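Local coordinates for protein Phikz039 (Pseudomonas phage phikz, PDB 3ZBQ) that is a phage-encoded tubulin-like protein, PhuZ, of the tubulin and FtsZ family, whose relatives assemble into filaments, at residues G264-P268 and E269-F273. Numbering follows the deposited sequence.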
# COMPACT_ATOMS: atom_id res chain seq x y z
N GLY A 264 -2.23 -10.63 -22.21
CA GLY A 264 -3.35 -11.55 -22.13
C GLY A 264 -4.49 -11.08 -23.02
O GLY A 264 -4.62 -9.88 -23.26
N TYR A 265 -5.31 -12.01 -23.50
CA TYR A 265 -6.43 -11.65 -24.36
C TYR A 265 -7.74 -11.86 -23.61
O TYR A 265 -8.15 -12.99 -23.35
CB TYR A 265 -6.39 -12.46 -25.66
CG TYR A 265 -5.09 -12.23 -26.41
CD1 TYR A 265 -4.59 -10.95 -26.58
CD2 TYR A 265 -4.35 -13.30 -26.90
CE1 TYR A 265 -3.40 -10.72 -27.24
CE2 TYR A 265 -3.15 -13.08 -27.56
CZ TYR A 265 -2.69 -11.79 -27.73
OH TYR A 265 -1.50 -11.55 -28.38
N ALA A 266 -8.37 -10.74 -23.25
CA ALA A 266 -9.60 -10.75 -22.47
C ALA A 266 -10.81 -10.97 -23.38
O ALA A 266 -10.85 -10.47 -24.51
CB ALA A 266 -9.76 -9.45 -21.70
N ASP A 267 -11.79 -11.71 -22.88
CA ASP A 267 -13.01 -12.02 -23.62
C ASP A 267 -13.75 -10.74 -24.04
O ASP A 267 -14.31 -10.05 -23.21
CB ASP A 267 -13.91 -12.89 -22.73
CG ASP A 267 -15.21 -13.28 -23.41
OD1 ASP A 267 -15.33 -13.12 -24.63
OD2 ASP A 267 -16.12 -13.77 -22.69
N PRO A 268 -13.76 -10.44 -25.35
CA PRO A 268 -14.36 -9.18 -25.81
C PRO A 268 -15.88 -9.19 -25.65
O PRO A 268 -16.53 -8.14 -25.70
CB PRO A 268 -13.99 -9.13 -27.30
CG PRO A 268 -13.85 -10.56 -27.69
CD PRO A 268 -13.26 -11.25 -26.48
N GLU A 269 -16.44 -10.38 -25.48
CA GLU A 269 -17.87 -10.53 -25.26
C GLU A 269 -18.22 -10.13 -23.83
O GLU A 269 -19.29 -9.59 -23.57
CB GLU A 269 -18.23 -12.00 -25.48
CG GLU A 269 -19.70 -12.31 -25.59
CD GLU A 269 -19.92 -13.76 -26.01
OE1 GLU A 269 -19.93 -14.04 -27.23
OE2 GLU A 269 -20.04 -14.62 -25.11
N LYS A 270 -17.31 -10.41 -22.91
CA LYS A 270 -17.52 -10.05 -21.51
C LYS A 270 -17.06 -8.64 -21.19
O LYS A 270 -17.71 -7.92 -20.42
CB LYS A 270 -16.82 -11.05 -20.57
CG LYS A 270 -17.00 -10.75 -19.08
CD LYS A 270 -16.32 -11.83 -18.23
CE LYS A 270 -16.44 -11.52 -16.74
NZ LYS A 270 -15.77 -12.55 -15.89
N TYR A 271 -15.94 -8.23 -21.79
CA TYR A 271 -15.28 -7.00 -21.35
C TYR A 271 -15.45 -5.80 -22.30
O TYR A 271 -15.20 -5.91 -23.50
CB TYR A 271 -13.80 -7.26 -21.06
CG TYR A 271 -13.57 -8.13 -19.85
CD1 TYR A 271 -13.74 -7.64 -18.57
CD2 TYR A 271 -13.16 -9.46 -20.00
CE1 TYR A 271 -13.53 -8.43 -17.46
CE2 TYR A 271 -12.95 -10.26 -18.89
CZ TYR A 271 -13.13 -9.73 -17.63
OH TYR A 271 -12.91 -10.53 -16.53
N ASP A 272 -15.85 -4.67 -21.74
CA ASP A 272 -16.08 -3.45 -22.51
C ASP A 272 -14.90 -2.48 -22.34
O ASP A 272 -15.08 -1.28 -22.13
CB ASP A 272 -17.39 -2.78 -22.05
CG ASP A 272 -17.71 -1.50 -22.81
OD1 ASP A 272 -17.63 -1.51 -24.06
OD2 ASP A 272 -18.01 -0.48 -22.15
N PHE A 273 -13.69 -3.01 -22.39
CA PHE A 273 -12.51 -2.15 -22.45
C PHE A 273 -11.70 -2.53 -23.68
O PHE A 273 -11.76 -3.66 -24.14
CB PHE A 273 -11.66 -2.20 -21.17
CG PHE A 273 -11.00 -3.53 -20.90
CD1 PHE A 273 -9.75 -3.84 -21.44
CD2 PHE A 273 -11.59 -4.46 -20.05
CE1 PHE A 273 -9.13 -5.05 -21.18
CE2 PHE A 273 -10.99 -5.68 -19.79
CZ PHE A 273 -9.76 -5.98 -20.35
O HOH W 1 -18.00 -15.15 -23.32
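Asp267 and Tyr271 close a tight turn in the loop that leaves edge strand 260-265 and leads to strand 275-281, in the C-terminal domain of this tubulin-like fold. Pro268 and Glu269 occupy the corners of a type I beta turn, and a proline fits the first corner because its ring holds phi near -70°, close to the -60° of an ideal type I turn. The carbonyl O of Asp267 takes two amides: a firm bond from Tyr271 N (2.8 Å), closing an alpha-turn, and a weak one from Lys270 N (3.0 Å). An Asx turn is added by the aspartate side chain. With its CG trans to the backbone N (chi1 -179°) and beside its own carbonyl carbon, Asp267 turns OD1 to Glu269 N, 3.1 Å away, the amide arriving from 65° out of the carboxylate plane.

The compact side is apolar. Ala266, whose methyl is small enough to touch both aromatic rings obliquely, brings CB to 3.8 Å from Tyr271 CD2 and 3.7 Å from Phe273 CZ, while His197 also packs against it. Lys270 CG lies over one face of the tyrosine ring.

The outer side is looser: Glu269 extends its carboxylate outward, and a water bridges to Asp267 OD2, though that leg is doubtfully short; its other hydrogen bond goes to Glu269 OE2, at 2.8 Å from the water oxygen.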